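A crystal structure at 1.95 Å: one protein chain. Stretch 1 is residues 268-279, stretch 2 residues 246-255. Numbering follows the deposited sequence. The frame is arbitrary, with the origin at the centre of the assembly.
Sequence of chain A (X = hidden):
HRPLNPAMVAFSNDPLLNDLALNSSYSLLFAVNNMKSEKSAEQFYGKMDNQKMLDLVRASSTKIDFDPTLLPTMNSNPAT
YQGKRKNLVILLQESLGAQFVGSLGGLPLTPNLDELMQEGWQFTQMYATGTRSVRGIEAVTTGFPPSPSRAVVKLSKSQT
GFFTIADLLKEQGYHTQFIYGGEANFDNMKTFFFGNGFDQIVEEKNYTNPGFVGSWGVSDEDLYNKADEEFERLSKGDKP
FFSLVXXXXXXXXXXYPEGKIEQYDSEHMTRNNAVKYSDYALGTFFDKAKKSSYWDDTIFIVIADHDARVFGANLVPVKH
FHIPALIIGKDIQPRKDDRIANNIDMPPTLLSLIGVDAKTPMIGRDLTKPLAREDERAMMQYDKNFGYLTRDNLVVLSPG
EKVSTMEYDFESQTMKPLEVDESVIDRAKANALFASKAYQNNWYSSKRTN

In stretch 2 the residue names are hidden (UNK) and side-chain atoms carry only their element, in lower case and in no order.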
# COMPACT_ATOMS: atom_id res chain seq x y z
N HIS A 268 -17.11 -19.75 -14.77
CA HIS A 268 -15.94 -20.03 -13.92
C HIS A 268 -14.90 -18.90 -13.92
O HIS A 268 -14.35 -18.56 -12.87
CB HIS A 268 -15.29 -21.36 -14.31
CG HIS A 268 -14.01 -21.65 -13.57
ND1 HIS A 268 -12.77 -21.37 -14.10
CD2 HIS A 268 -13.79 -22.19 -12.35
CE1 HIS A 268 -11.84 -21.73 -13.23
NE2 HIS A 268 -12.43 -22.24 -12.17
N MSE A 269 -14.62 -18.32 -15.09
CA MSE A 269 -13.57 -17.32 -15.23
C MSE A 269 -14.14 -15.91 -15.22
O MSE A 269 -14.40 -15.33 -16.28
CB MSE A 269 -12.75 -17.57 -16.51
CG MSE A 269 -11.81 -18.76 -16.44
SE MSE A 269 -10.80 -19.13 -18.07
CE MSE A 269 -9.96 -20.80 -17.51
N THR A 270 -14.36 -15.38 -14.02
CA THR A 270 -14.80 -13.99 -13.81
C THR A 270 -13.93 -13.31 -12.76
O THR A 270 -13.19 -13.98 -12.03
CB THR A 270 -16.26 -13.88 -13.32
OG1 THR A 270 -16.33 -14.27 -11.94
CG2 THR A 270 -17.23 -14.72 -14.17
N ARG A 271 -14.04 -11.98 -12.69
CA ARG A 271 -13.34 -11.22 -11.67
C ARG A 271 -13.82 -11.60 -10.27
O ARG A 271 -13.01 -11.92 -9.40
CB ARG A 271 -13.46 -9.70 -11.89
CG ARG A 271 -12.58 -8.91 -10.93
CD ARG A 271 -12.42 -7.45 -11.31
NE ARG A 271 -11.41 -7.20 -12.34
CZ ARG A 271 -10.09 -7.21 -12.14
NH1 ARG A 271 -9.58 -7.52 -10.96
NH2 ARG A 271 -9.27 -6.94 -13.14
N ASN A 272 -15.14 -11.59 -10.07
CA ASN A 272 -15.71 -11.93 -8.76
C ASN A 272 -15.16 -13.25 -8.24
O ASN A 272 -14.70 -13.32 -7.10
CB ASN A 272 -17.24 -11.97 -8.80
CG ASN A 272 -17.87 -10.60 -9.05
OD1 ASN A 272 -19.01 -10.52 -9.51
ND2 ASN A 272 -17.14 -9.53 -8.75
N ASN A 273 -15.19 -14.27 -9.09
CA ASN A 273 -14.74 -15.61 -8.71
C ASN A 273 -13.23 -15.68 -8.44
O ASN A 273 -12.80 -16.35 -7.51
CB ASN A 273 -15.13 -16.64 -9.78
CG ASN A 273 -16.63 -16.89 -9.83
OD1 ASN A 273 -17.32 -16.82 -8.82
ND2 ASN A 273 -17.13 -17.20 -11.02
N ALA A 274 -12.45 -14.98 -9.27
CA ALA A 274 -11.00 -14.87 -9.04
C ALA A 274 -10.67 -14.22 -7.69
O ALA A 274 -9.76 -14.67 -6.98
CB ALA A 274 -10.33 -14.12 -10.18
N VAL A 275 -11.42 -13.17 -7.34
CA VAL A 275 -11.32 -12.57 -6.00
C VAL A 275 -11.66 -13.63 -4.93
O VAL A 275 -10.89 -13.84 -3.99
CB VAL A 275 -12.22 -11.31 -5.84
CG1 VAL A 275 -12.33 -10.88 -4.37
CG2 VAL A 275 -11.68 -10.15 -6.70
N LYS A 276 -12.80 -14.31 -5.10
CA LYS A 276 -13.20 -15.34 -4.15
C LYS A 276 -12.19 -16.48 -4.08
O LYS A 276 -11.91 -16.98 -2.99
CB LYS A 276 -14.61 -15.87 -4.45
CG LYS A 276 -15.18 -16.74 -3.32
CD LYS A 276 -16.67 -16.97 -3.47
CE LYS A 276 -17.24 -17.57 -2.19
NZ LYS A 276 -18.61 -18.13 -2.38
N TYR A 277 -11.62 -16.86 -5.23
CA TYR A 277 -10.49 -17.80 -5.23
C TYR A 277 -9.32 -17.27 -4.40
O TYR A 277 -8.80 -17.98 -3.54
CB TYR A 277 -10.01 -18.19 -6.64
CG TYR A 277 -8.70 -18.95 -6.55
CD1 TYR A 277 -8.68 -20.29 -6.15
CD2 TYR A 277 -7.48 -18.30 -6.74
CE1 TYR A 277 -7.48 -20.97 -6.00
CE2 TYR A 277 -6.27 -18.98 -6.59
CZ TYR A 277 -6.28 -20.31 -6.22
OH TYR A 277 -5.10 -21.00 -6.08
N SER A 278 -8.90 -16.03 -4.68
CA SER A 278 -7.80 -15.40 -3.95
C SER A 278 -8.05 -15.35 -2.44
O SER A 278 -7.12 -15.54 -1.65
CB SER A 278 -7.52 -14.00 -4.47
OG SER A 278 -6.39 -13.44 -3.82
N ASP A 279 -9.30 -15.09 -2.05
CA ASP A 279 -9.71 -15.18 -0.64
C ASP A 279 -9.51 -16.58 -0.05
O ASP A 279 -8.95 -16.71 1.05
CB ASP A 279 -11.18 -14.80 -0.46
CG ASP A 279 -11.61 -14.88 1.00
OD1 ASP A 279 -11.24 -13.96 1.77
OD2 ASP A 279 -12.31 -15.85 1.38
N UNK A 246 3.07 -10.76 -3.50
CA UNK A 246 2.12 -10.05 -4.37
C UNK A 246 1.30 -11.04 -5.19
O UNK A 246 1.86 -11.81 -5.96
c UNK A 246 2.90 -9.09 -5.28
c UNK A 246 2.03 -8.14 -6.10
c UNK A 246 2.53 -7.60 -7.29
c UNK A 246 0.76 -7.76 -5.68
c UNK A 246 1.75 -6.71 -8.06
c UNK A 246 -0.03 -6.88 -6.43
c UNK A 246 0.48 -6.34 -7.62
N UNK A 247 -0.02 -11.02 -5.01
CA UNK A 247 -0.92 -11.93 -5.73
C UNK A 247 -0.98 -11.61 -7.23
O UNK A 247 -0.67 -10.48 -7.63
c UNK A 247 -2.36 -11.98 -5.13
c UNK A 247 -2.32 -12.38 -3.65
o UNK A 247 -3.03 -10.72 -5.30
N UNK A 248 -1.41 -12.60 -8.02
CA UNK A 248 -1.46 -12.55 -9.49
C UNK A 248 -2.71 -13.17 -10.11
O UNK A 248 -3.04 -12.88 -11.27
o UNK A 248 0.92 -12.55 -9.98
c UNK A 248 -0.27 -13.31 -10.09
N UNK A 249 -3.41 -14.04 -9.37
CA UNK A 249 -4.56 -14.74 -9.97
C UNK A 249 -5.63 -13.80 -10.50
O UNK A 249 -6.21 -14.05 -11.55
o UNK A 249 -4.40 -16.88 -8.86
c UNK A 249 -5.21 -15.74 -9.00
N UNK A 250 -5.91 -12.74 -9.74
CA UNK A 250 -6.94 -11.78 -10.11
C UNK A 250 -6.51 -10.83 -11.24
O UNK A 250 -6.27 -9.64 -11.02
n UNK A 250 -8.76 -9.10 -8.32
o UNK A 250 -9.33 -10.35 -10.09
c UNK A 250 -8.59 -10.13 -9.14
c UNK A 250 -7.40 -11.01 -8.87
N UNK A 251 -6.39 -11.40 -12.45
CA UNK A 251 -6.12 -10.68 -13.70
C UNK A 251 -6.90 -11.39 -14.79
O UNK A 251 -6.98 -12.63 -14.79
n UNK A 251 -2.90 -10.23 -12.44
c UNK A 251 -2.15 -9.20 -12.10
c UNK A 251 -3.40 -8.59 -13.79
n UNK A 251 -2.43 -8.19 -12.90
c UNK A 251 -3.71 -9.87 -13.49
c UNK A 251 -4.67 -10.82 -14.13
N UNK A 252 -7.45 -10.62 -15.72
CA UNK A 252 -8.08 -11.19 -16.92
C UNK A 252 -7.02 -12.03 -17.63
O UNK A 252 -5.86 -11.60 -17.75
o UNK A 252 -9.07 -10.60 -19.07
c UNK A 252 -8.57 -10.07 -17.85
N UNK A 253 -7.40 -13.22 -18.12
CA UNK A 253 -8.76 -13.78 -18.26
C UNK A 253 -9.33 -14.55 -17.06
O UNK A 253 -10.39 -15.16 -17.19
c UNK A 253 -7.21 -15.25 -19.28
c UNK A 253 -8.61 -14.72 -19.44
c UNK A 253 -6.39 -14.15 -18.65
N UNK A 254 -8.65 -14.50 -15.91
CA UNK A 254 -9.16 -15.03 -14.61
C UNK A 254 -9.09 -16.55 -14.47
O UNK A 254 -10.05 -17.21 -14.05
c UNK A 254 -11.43 -12.42 -15.45
c UNK A 254 -10.20 -10.78 -13.60
c UNK A 254 -10.92 -10.23 -14.64
c UNK A 254 -11.54 -11.05 -15.57
c UNK A 254 -10.09 -12.15 -13.49
c UNK A 254 -10.70 -13.00 -14.41
c UNK A 254 -10.57 -14.50 -14.29
o UNK A 254 -11.02 -8.86 -14.75
N UNK A 255 -7.93 -17.11 -14.81
CA UNK A 255 -7.67 -18.54 -14.68
C UNK A 255 -7.39 -18.84 -13.22
O UNK A 255 -6.59 -18.14 -12.59
c UNK A 255 -6.52 -18.65 -17.01
o UNK A 255 -4.70 -19.60 -18.26
c UNK A 255 -6.46 -18.97 -15.52
o UNK A 255 -4.45 -17.56 -17.51
c UNK A 255 -5.13 -18.60 -17.64
O HOH W 1 -5.81 -10.67 -5.53
O HOH W 2 -6.34 -7.21 -12.02

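Position 246 has seven side-chain carbons, one leading to a six-membered ring with no heteroatom. It lies out of reach of stretch 1. It is phenylalanine.

Position 247 has a CB that carries one oxygen and one carbon. CB points toward the helix, and the carbon branch lies 4.2 Å from Ser 278 OG. That branch at CB identifies threonine. Water 1 joins the two residues: it is 2.8 Å from Thr 247 OG1 and holds a weak hydrogen bond of 3.3 Å to Ser 278 OG.

Position 248 has one carbon and one oxygen, so it is serine. It does not reach stretch 1.

Position 249 has the same two atoms, one carbon then one oxygen, but here CB points toward the helix. The oxygen sits 3.6 Å from Tyr 277 CE2. This is also serine. Ser 249 OG is hydrogen-bonded elsewhere in the structure.

Position 250 has two carbons, the second bearing two further atoms, one oxygen and one nitrogen. The side-chain oxygen lies 3.0 Å from Arg 271 NH1, but the angle is too poor for a hydrogen bond. The nitrogen packs 3.5 Å from Val 275 CG2. This is a short amide, asparagine. Asn 250 OD1 is also 3.9 Å from Ala 274 CB. Water 2 gives a better-aligned link: it donates to Asn 250 O at 2.6 Å and accepts from Arg 271 NH2 at 3.1 Å.

Position 251 has one carbon and a five-membered ring of three carbons and two nitrogens. Its CB points away from stretch 1. It is histidine. His 251 ND1 instead donates to Ser 248 O at 2.9 Å, which ties the loop to itself.

Position 252 has one carbon and one oxygen. It makes no contact here and touches a crystal neighbour. It is serine.

Position 253 has three carbons that close a ring onto its own backbone N. The backbone O of 253 is 3.4 Å from Met 269 CB. This is proline, and the peptide bond before it is cis.

Position 254 has one carbon and a six-carbon ring bearing an oxygen. One ring face is covered by Thr 270 C and Arg 271 CA, and the ring oxygen is 3.0 Å from Arg 271 NE. This is tyrosine. Tyr 254 CD1 is 3.9 Å from Ala 274 CB. Tyr 254 CZ lies over one face of the Arg 271 guanidinium. Tyr 254 O is buried without a partner.

Position 255 has three carbons, the third carrying two oxygens. Its CB points away, yet the second side-chain carbon comes 4.1 Å from Met 269 CE. It is glutamate.

The contact works mainly by packing and buries 619 Å² in all. No clear direct hydrogen bond crosses it. Tyr 254 lies along the start of the helix, where Thr 270 OG1 caps by accepting from Asn 273 N at 3.1 Å. Asn 250 comes close to the small Ala 274, with Asn 250 CA 5.2 Å from Ala 274 CA. Two waters bridge the stretches, one of them through a weak bond to Ser 278 OG.

Stretch 2 (246-255) FTSSNHSPYE
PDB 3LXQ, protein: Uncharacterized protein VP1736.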